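Local structure of sensor histidine kinase DcuS (Escherichia coli, 3BY8) at residues A[45-50]-A[68-73]; A[94-99]-A[105-110]. The protein senses extracellular C4-dicarboxylates such as fumarate and malate through its periplasmic domain and, as a histidine kinase, activates the response regulator DcuR by phosphorylation. All coordinates share one frame; numbering follows the deposited sequence. Where two conformers were deposited one is given.

Overall arrangement
Both contacts lie in the periplasmic sensor domain of the kinase, a single cache domain with an antiparallel sheet in the order 58-63, 120-129, 106-114, 95-99. They follow one another along the chain: interaction 1 joins helix 43-53 to the loop after strand 58-63, and interaction 2 is the later hairpin of strands 95-99 and 106-114. Their centres are about 17 Å apart on opposite sides of the chain's centre, and their nearest atoms, about 8 Å apart, do not touch. The malate connects them: Arg68 and His71 of interaction 1 hold its two carboxylates, while Arg108 of interaction 2 holds its hydroxyl, so ligand binding draws on distant parts of the fold.

Interaction 1: A[45-50]-A[68-73]; sequences AIAEAV and RYSHPE. With LMR ((2S)-2-hydroxybutanedioic acid), chain B.
The malate pocket of the sensor domain is backed here by helix 43-53, which packs through Ala47 and Glu48 against Ser70 and Pro72 of the binding loop. Ala47 CB lies 3.7 Å from Ser70 OG, with Ser70 CB equally near. Glu48, bent at chi2 (-67°), brings OE2 to 3.5 Å from Pro72 CA, whereas OE1 accepts a bond from a water that also donates to Pro72 O. No direct hydrogen bond crosses the contact; this water bridges it.

The loop turns its other side to the ligand. Arg68, extended from CG to NE, presents the edge of its guanidinium to one carboxylate: NE binds LMR O1A at 2.8 Å and NH2 binds LMR O1B at 2.7 Å, a two-pronged grip. His71 NE2 donates to LMR O4A of the other carboxylate at 2.8 Å (169°), while ND1 accepts Glu73 N nearly in the ring plane; bonds at both nitrogens fix the imidazole's rotation. With an alanine in place of His71, LMR O4A would lose this donor and Glu73 N its acceptor, and the hold on that carboxylate would probably weaken.

Ser70 OG is hydrogen-bonded to Ile59 O and Val61 N of strand 58-63, and Glu48 OE2 is salt-bridged to Arg51. The loop thus runs between helix 43-53 and strand 58-63, with Pro72 touching Phe58 and His71 touching Val60.

Interaction 2: A[94-99]-A[105-110]; sequences ENVAIN and QALRVF. With LMR ((2S)-2-hydroxybutanedioic acid), chain B.
Strand 95-99 pairs antiparallel with the 106-110 part of strand 106-114 through three hydrogen-bonded pairs, Asn95 with Phe110, Ala97 with Arg108 and Asn99 with Ala106, each closed by two backbone bonds. In the central pair, Arg108 N donates to Ala97 O at 2.8 Å and Ala97 N to Arg108 O at 2.9 Å. One bond of the Asn95 pair is more bent: Phe110 N reaches Asn95 O with an N-H...O angle of 135°. That oxygen also receives a CA-H...O contact from Val109 CA (3.2 Å) and lies at the edge of the Phe110 ring.

On the face bearing Val96, Ile98, Leu107 and Val109, Leu107 CD1 meets Val96 CG1 at 4.0 Å and also reaches Ile98 CG1, while Val96 and Val109 lie side by side.

The other face carries Arg108. Bends at chi2 (143°) and chi3 (57°) carry its guanidinium across Asn99, whose CB sits over one face, 3.4 Å from Arg108 NE. All three guanidinium nitrogens have acceptors: NE is salt-bridged to Asp85 OD2, NH2 bonds Lys82 O, and NH1 donates to LMR O2 at 2.9 Å. A longer bond from NH2 to LMR O2 (3.3 Å) makes the malate hydroxyl oxygen a shared acceptor at the guanidinium edge. Asp85 is a second-shell residue that probably helps to orient Arg108; its OD1 accepts Asn99 ND2 and its backbone O accepts Asn95 ND2.

This is a beta hairpin at the edge of the cache-domain sheet, with strand 95-99 outermost and Arg108 lining the malate-binding site.

Interaction 1: A[45-50]-A[68-73]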
ATOM      1  N   ALA A  45      -5.961  -2.355  11.393  1.00 24.74           N
ATOM      2  CA  ALA A  45      -5.460  -3.493  12.166  1.00 25.89           C
ATOM      3  C   ALA A  45      -4.737  -4.551  11.335  1.00 22.09           C
ATOM      4  O   ALA A  45      -3.643  -5.011  11.692  1.00 25.18           O
ATOM      5  CB  ALA A  45      -6.613  -4.145  12.928  1.00 27.63           C
ATOM      6  N   ILE A  46      -5.346  -4.927  10.220  0.50 25.36           N
ATOM      7  CA  ILE A  46      -4.764  -5.932   9.342  0.50 23.79           C
ATOM      8  C   ILE A  46      -3.514  -5.399   8.658  0.50 21.10           C
ATOM      9  O   ILE A  46      -2.486  -6.077   8.608  0.50 23.07           O
ATOM     10  CB  ILE A  46      -5.780  -6.372   8.277  0.50 23.79           C
ATOM     11  CG1 ILE A  46      -6.989  -7.013   8.971  0.50 21.43           C
ATOM     12  CG2 ILE A  46      -5.121  -7.330   7.286  0.50 20.41           C
ATOM     13  CD1 ILE A  46      -8.147  -7.272   8.051  0.50 22.43           C
ATOM     14  N   ALA A  47      -3.604  -4.173   8.147  1.00 22.74           N
ATOM     15  CA  ALA A  47      -2.468  -3.549   7.469  1.00 21.20           C
ATOM     16  C   ALA A  47      -1.230  -3.493   8.377  1.00 17.41           C
ATOM     17  O   ALA A  47      -0.111  -3.777   7.949  1.00 19.08           O
ATOM     18  CB  ALA A  47      -2.850  -2.140   6.982  1.00 20.48           C
ATOM     19  N   GLU A  48      -1.422  -3.157   9.654  1.00 23.08           N
ATOM     20  CA  GLU A  48      -0.293  -3.089  10.587  1.00 23.66           C
ATOM     21  C   GLU A  48       0.424  -4.421  10.928  1.00 21.83           C
ATOM     22  O   GLU A  48       1.671  -4.469  10.980  1.00 24.27           O
ATOM     23  CB  GLU A  48      -0.748  -2.373  11.859  1.00 27.86           C
ATOM     24  CG  GLU A  48      -1.016  -0.892  11.618  1.00 32.21           C
ATOM     25  CD  GLU A  48       0.257  -0.137  11.281  1.00 34.50           C
ATOM     26  OE1 GLU A  48       1.157  -0.128  12.145  1.00 37.02           O
ATOM     27  OE2 GLU A  48       0.366   0.429  10.166  1.00 29.94           O
ATOM     28  N   ALA A  49      -0.342  -5.495  11.126  1.00 22.85           N
ATOM     29  CA  ALA A  49       0.260  -6.807  11.418  1.00 20.92           C
ATOM     30  C   ALA A  49       1.032  -7.298  10.200  1.00 21.15           C
ATOM     31  O   ALA A  49       2.177  -7.776  10.305  1.00 21.65           O
ATOM     32  CB  ALA A  49      -0.830  -7.809  11.786  1.00 23.36           C
ATOM     33  N   VAL A  50       0.419  -7.156   9.022  1.00 17.22           N
ATOM     34  CA  VAL A  50       1.068  -7.604   7.814  1.00 19.02           C
ATOM     35  C   VAL A  50       2.350  -6.819   7.545  1.00 18.74           C
ATOM     36  O   VAL A  50       3.344  -7.360   7.062  1.00 19.00           O
ATOM     37  CB  VAL A  50       0.106  -7.455   6.651  1.00 14.71           C
ATOM     38  CG1 VAL A  50       0.792  -7.802   5.364  1.00 16.12           C
ATOM     39  CG2 VAL A  50      -1.103  -8.381   6.899  1.00 15.93           C
ATOM     40  N   ARG A  68      -7.124   7.529   2.476  1.00 17.60           N
ATOM     41  CA  ARG A  68      -6.510   6.422   3.192  1.00 18.27           C
ATOM     42  C   ARG A  68      -7.383   5.676   4.175  1.00 19.02           C
ATOM     43  O   ARG A  68      -8.132   6.304   4.941  1.00 21.31           O
ATOM     44  CB  ARG A  68      -5.292   6.902   3.981  1.00 16.45           C
ATOM     45  CG  ARG A  68      -4.232   7.650   3.195  1.00 17.63           C
ATOM     46  CD  ARG A  68      -3.035   7.754   4.094  1.00 15.10           C
ATOM     47  NE  ARG A  68      -1.998   8.660   3.602  1.00 14.90           N
ATOM     48  CZ  ARG A  68      -2.045   9.987   3.711  1.00 15.38           C
ATOM     49  NH1 ARG A  68      -3.092  10.590   4.279  1.00 17.84           N
ATOM     50  NH2 ARG A  68      -1.023  10.731   3.305  1.00 16.48           N
ATOM     51  N   TYR A  69      -7.268   4.351   4.154  1.00 18.97           N
ATOM     52  CA  TYR A  69      -7.963   3.481   5.091  1.00 18.23           C
ATOM     53  C   TYR A  69      -6.998   2.904   6.132  1.00 20.43           C
ATOM     54  O   TYR A  69      -7.403   2.229   7.076  1.00 20.97           O
ATOM     55  CB  TYR A  69      -8.670   2.368   4.340  1.00 22.53           C
ATOM     56  CG  TYR A  69     -10.039   2.783   3.914  1.00 21.83           C
ATOM     57  CD1 TYR A  69     -10.236   3.808   2.988  1.00 22.89           C
ATOM     58  CD2 TYR A  69     -11.160   2.181   4.488  1.00 27.42           C
ATOM     59  CE1 TYR A  69     -11.519   4.224   2.647  1.00 28.30           C
ATOM     60  CE2 TYR A  69     -12.431   2.583   4.157  1.00 27.38           C
ATOM     61  CZ  TYR A  69     -12.611   3.598   3.241  1.00 28.02           C
ATOM     62  OH  TYR A  69     -13.891   3.972   2.922  1.00 31.22           O
ATOM     63  N   SER A  70      -5.706   3.159   5.942  1.00 16.20           N
ATOM     64  CA  SER A  70      -4.674   2.700   6.853  1.00 15.84           C
ATOM     65  C   SER A  70      -3.410   3.523   6.627  1.00 17.03           C
ATOM     66  O   SER A  70      -3.232   4.108   5.546  1.00 17.13           O
ATOM     67  CB  SER A  70      -4.353   1.221   6.636  1.00 18.37           C
ATOM     68  OG  SER A  70      -3.874   0.962   5.321  1.00 14.07           O
ATOM     69  N   HIS A  71      -2.574   3.594   7.665  1.00 16.52           N
ATOM     70  CA  HIS A  71      -1.291   4.304   7.613  1.00 16.58           C
ATOM     71  C   HIS A  71      -0.604   4.075   8.948  1.00 16.50           C
ATOM     72  O   HIS A  71      -1.285   3.964   9.959  1.00 19.49           O
ATOM     73  CB  HIS A  71      -1.495   5.809   7.458  1.00 15.68           C
ATOM     74  CG  HIS A  71      -0.254   6.556   7.076  1.00 13.96           C
ATOM     75  ND1 HIS A  71       0.708   6.961   7.990  1.00 13.79           N
ATOM     76  CD2 HIS A  71       0.165   6.999   5.868  1.00 13.27           C
ATOM     77  CE1 HIS A  71       1.667   7.617   7.352  1.00 14.92           C
ATOM     78  NE2 HIS A  71       1.357   7.651   6.063  1.00 13.72           N
ATOM     79  N   PRO A  72       0.739   3.999   8.975  1.00 17.35           N
ATOM     80  CA  PRO A  72       1.393   3.790  10.276  1.00 17.75           C
ATOM     81  C   PRO A  72       1.038   4.888  11.279  1.00 18.48           C
ATOM     82  O   PRO A  72       1.049   4.640  12.485  1.00 18.82           O
ATOM     83  CB  PRO A  72       2.875   3.786   9.930  1.00 17.41           C
ATOM     84  CG  PRO A  72       2.892   3.176   8.567  1.00 17.56           C
ATOM     85  CD  PRO A  72       1.707   3.833   7.876  1.00 17.00           C
ATOM     86  N   GLU A  73       0.764   6.092  10.776  1.00 16.45           N
ATOM     87  CA  GLU A  73       0.346   7.246  11.585  1.00 18.07           C
ATOM     88  C   GLU A  73      -1.168   7.302  11.441  1.00 18.59           C
ATOM     89  O   GLU A  73      -1.706   7.784  10.434  1.00 19.47           O
ATOM     90  CB  GLU A  73       0.986   8.536  11.063  1.00 17.34           C
ATOM     91  CG  GLU A  73       2.503   8.488  11.102  1.00 19.39           C
ATOM     92  CD  GLU A  73       3.155   9.747  10.550  1.00 23.26           C
ATOM     93  OE1 GLU A  73       2.429  10.663  10.086  1.00 26.38           O
ATOM     94  OE2 GLU A  73       4.398   9.799  10.598  1.00 28.21           O
TER
HETATM   95  C1  LMR B   1       0.971   8.093   1.985  1.00 14.13           C
HETATM   96  O1A LMR B   1       0.350   7.452   2.793  1.00 13.75           O
HETATM   97  O1B LMR B   1       0.663   9.282   1.760  1.00 14.45           O
HETATM   98  C2  LMR B   1       2.308   7.558   1.574  1.00 13.78           C
HETATM   99  O2  LMR B   1       3.069   8.557   0.767  1.00 13.56           O
HETATM  100  C3  LMR B   1       3.097   6.931   2.740  1.00 13.25           C
HETATM  101  C4  LMR B   1       3.827   8.043   3.521  1.00 12.93           C
HETATM  102  O4A LMR B   1       3.169   8.802   4.231  1.00 14.28           O
HETATM  103  O4B LMR B   1       5.073   8.202   3.369  1.00 12.91           O
HETATM  104  O   HOH W   1       2.720   2.221  13.258  1.00 41.38           O

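Interaction 2: A[94-99]-A[105-110]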
ATOM      1  N   GLU A  94      -0.513  -1.540 -12.103  1.00 14.10           N
ATOM      2  CA  GLU A  94       0.411  -1.586 -10.979  1.00 12.72           C
ATOM      3  C   GLU A  94       1.505  -0.565 -11.218  1.00 12.99           C
ATOM      4  O   GLU A  94       1.707  -0.102 -12.367  1.00 15.98           O
ATOM      5  CB  GLU A  94       1.026  -2.980 -10.853  1.00 13.39           C
ATOM      6  CG  GLU A  94      -0.032  -4.008 -10.426  1.00 14.27           C
ATOM      7  CD  GLU A  94       0.524  -5.370 -10.099  1.00 16.78           C
ATOM      8  OE1 GLU A  94       1.489  -5.811 -10.775  1.00 20.90           O
ATOM      9  OE2 GLU A  94      -0.015  -6.006  -9.176  1.00 14.53           O
ATOM     10  N   ASN A  95       2.203  -0.195 -10.152  1.00 11.60           N
ATOM     11  CA  ASN A  95       3.284   0.778 -10.294  1.00 11.22           C
ATOM     12  C   ASN A  95       4.328   0.576  -9.211  1.00 12.80           C
ATOM     13  O   ASN A  95       4.036   0.025  -8.134  1.00 12.60           O
ATOM     14  CB  ASN A  95       2.711   2.208 -10.242  1.00 12.58           C
ATOM     15  CG  ASN A  95       3.693   3.260 -10.712  1.00 13.00           C
ATOM     16  OD1 ASN A  95       4.545   2.994 -11.561  1.00 15.96           O
ATOM     17  ND2 ASN A  95       3.563   4.465 -10.174  1.00 13.93           N
ATOM     18  N   VAL A  96       5.550   0.979  -9.535  1.00 13.01           N
ATOM     19  CA  VAL A  96       6.669   0.899  -8.626  1.00 12.54           C
ATOM     20  C   VAL A  96       7.410   2.237  -8.799  1.00 12.88           C
ATOM     21  O   VAL A  96       7.664   2.679  -9.936  1.00 15.90           O
ATOM     22  CB  VAL A  96       7.615  -0.277  -9.008  1.00 16.01           C
ATOM     23  CG1 VAL A  96       8.797  -0.346  -8.031  1.00 17.31           C
ATOM     24  CG2 VAL A  96       6.840  -1.608  -8.998  1.00 16.77           C
ATOM     25  N   ALA A  97       7.740   2.858  -7.682  1.00 12.52           N
ATOM     26  CA  ALA A  97       8.405   4.167  -7.716  1.00 10.91           C
ATOM     27  C   ALA A  97       9.205   4.434  -6.465  1.00 11.96           C
ATOM     28  O   ALA A  97       9.061   3.745  -5.455  1.00 15.12           O
ATOM     29  CB  ALA A  97       7.334   5.275  -7.864  1.00 11.44           C
ATOM     30  N   ILE A  98      10.056   5.456  -6.508  1.00 12.29           N
ATOM     31  CA  ILE A  98      10.800   5.878  -5.328  1.00 12.32           C
ATOM     32  C   ILE A  98      10.205   7.257  -4.985  1.00 14.07           C
ATOM     33  O   ILE A  98      10.165   8.172  -5.819  1.00 14.26           O
ATOM     34  CB  ILE A  98      12.311   5.984  -5.618  1.00 13.65           C
ATOM     35  CG1 ILE A  98      12.845   4.578  -5.901  1.00 15.45           C
ATOM     36  CG2 ILE A  98      13.018   6.635  -4.452  1.00 15.11           C
ATOM     37  CD1 ILE A  98      14.291   4.522  -6.341  1.00 16.12           C
ATOM     38  N   ASN A  99       9.695   7.418  -3.775  1.00 12.75           N
ATOM     39  CA  ASN A  99       9.056   8.680  -3.410  1.00 11.77           C
ATOM     40  C   ASN A  99       8.853   8.730  -1.900  1.00 10.83           C
ATOM     41  O   ASN A  99       9.372   7.882  -1.158  1.00 12.06           O
ATOM     42  CB  ASN A  99       7.677   8.760  -4.115  1.00 11.14           C
ATOM     43  CG  ASN A  99       7.149  10.187  -4.283  1.00 11.79           C
ATOM     44  OD1 ASN A  99       7.828  11.158  -3.966  1.00 14.58           O
ATOM     45  ND2 ASN A  99       5.935  10.299  -4.780  1.00 13.93           N
ATOM     46  N   GLN A 105      11.720   8.242   2.886  1.00 15.44           N
ATOM     47  CA  GLN A 105      11.838   7.990   1.456  1.00 14.85           C
ATOM     48  C   GLN A 105      11.807   6.480   1.291  1.00 15.06           C
ATOM     49  O   GLN A 105      12.436   5.724   2.070  1.00 18.48           O
ATOM     50  CB  GLN A 105      13.138   8.569   0.953  1.00 19.70           C
ATOM     51  CG  GLN A 105      13.120  10.077   0.991  1.00 21.95           C
ATOM     52  CD  GLN A 105      14.395  10.654   0.451  1.00 28.94           C
ATOM     53  OE1 GLN A 105      14.502  11.860   0.190  1.00 30.23           O
ATOM     54  NE2 GLN A 105      15.387   9.789   0.278  1.00 28.66           N
ATOM     55  N   ALA A 106      11.097   6.045   0.258  1.00 13.72           N
ATOM     56  CA  ALA A 106      10.851   4.636   0.072  1.00 14.50           C
ATOM     57  C   ALA A 106      10.691   4.145  -1.341  1.00 12.98           C
ATOM     58  O   ALA A 106      10.407   4.921  -2.247  1.00 14.02           O
ATOM     59  CB  ALA A 106       9.569   4.292   0.830  1.00 14.01           C
ATOM     60  N   LEU A 107      10.889   2.836  -1.494  1.00 13.29           N
ATOM     61  CA  LEU A 107      10.649   2.099  -2.722  1.00 14.57           C
ATOM     62  C   LEU A 107       9.194   1.693  -2.464  1.00 13.98           C
ATOM     63  O   LEU A 107       8.867   1.033  -1.468  1.00 15.62           O
ATOM     64  CB  LEU A 107      11.543   0.867  -2.791  1.00 15.07           C
ATOM     65  CG  LEU A 107      11.265  -0.037  -3.983  1.00 18.06           C
ATOM     66  CD1 LEU A 107      11.443   0.707  -5.281  1.00 21.00           C
ATOM     67  CD2 LEU A 107      12.233  -1.230  -3.906  1.00 19.55           C
ATOM     68  N   ARG A 108       8.318   2.124  -3.358  1.00 11.93           N
ATOM     69  CA  ARG A 108       6.885   1.936  -3.184  1.00 11.54           C
ATOM     70  C   ARG A 108       6.242   1.204  -4.333  1.00  9.58           C
ATOM     71  O   ARG A 108       6.572   1.412  -5.483  1.00 12.22           O
ATOM     72  CB  ARG A 108       6.272   3.337  -3.043  1.00 10.31           C
ATOM     73  CG  ARG A 108       6.833   4.101  -1.848  1.00 10.62           C
ATOM     74  CD  ARG A 108       7.030   5.618  -2.105  1.00 10.62           C
ATOM     75  NE  ARG A 108       5.817   6.337  -2.524  1.00  9.62           N
ATOM     76  CZ  ARG A 108       5.052   7.062  -1.725  1.00  9.13           C
ATOM     77  NH1 ARG A 108       5.312   7.191  -0.426  1.00 11.42           N
ATOM     78  NH2 ARG A 108       4.040   7.747  -2.256  1.00 10.91           N
ATOM     79  N   VAL A 109       5.298   0.328  -3.994  1.00 11.05           N
ATOM     80  CA  VAL A 109       4.566  -0.440  -4.982  1.00 10.75           C
ATOM     81  C   VAL A 109       3.064  -0.251  -4.775  1.00  9.65           C
ATOM     82  O   VAL A 109       2.575   0.037  -3.657  1.00  9.98           O
ATOM     83  CB  VAL A 109       4.932  -1.969  -4.945  1.00 11.92           C
ATOM     84  CG1 VAL A 109       6.465  -2.107  -5.072  1.00 14.01           C
ATOM     85  CG2 VAL A 109       4.420  -2.659  -3.678  1.00 11.64           C
ATOM     86  N   PHE A 110       2.340  -0.460  -5.873  1.00  9.40           N
ATOM     87  CA  PHE A 110       0.896  -0.194  -5.864  1.00  8.10           C
ATOM     88  C   PHE A 110       0.176  -1.209  -6.706  1.00 10.29           C
ATOM     89  O   PHE A 110       0.639  -1.564  -7.792  1.00 12.10           O
ATOM     90  CB  PHE A 110       0.601   1.194  -6.517  1.00  9.42           C
ATOM     91  CG  PHE A 110       1.274   2.343  -5.842  1.00  8.44           C
ATOM     92  CD1 PHE A 110       2.632   2.611  -6.080  1.00 10.23           C
ATOM     93  CD2 PHE A 110       0.566   3.169  -4.966  1.00  9.34           C
ATOM     94  CE1 PHE A 110       3.263   3.697  -5.441  1.00 11.13           C
ATOM     95  CE2 PHE A 110       1.191   4.238  -4.343  1.00  9.29           C
ATOM     96  CZ  PHE A 110       2.545   4.509  -4.580  1.00  9.20           C
TER
HETATM   97  C1  LMR B   1       0.971   8.093   1.985  1.00 14.13           C
HETATM   98  O1A LMR B   1       0.350   7.452   2.793  1.00 13.75           O
HETATM   99  O1B LMR B   1       0.663   9.282   1.760  1.00 14.45           O
HETATM  100  C2  LMR B   1       2.308   7.558   1.574  1.00 13.78           C
HETATM  101  O2  LMR B   1       3.069   8.557   0.767  1.00 13.56           O
HETATM  102  C3  LMR B   1       3.097   6.931   2.740  1.00 13.25           C
HETATM  103  C4  LMR B   1       3.827   8.043   3.521  1.00 12.93           C
HETATM  104  O4A LMR B   1       3.169   8.802   4.231  1.00 14.28           O
HETATM  105  O4B LMR B   1       5.073   8.202   3.369  1.00 12.91           O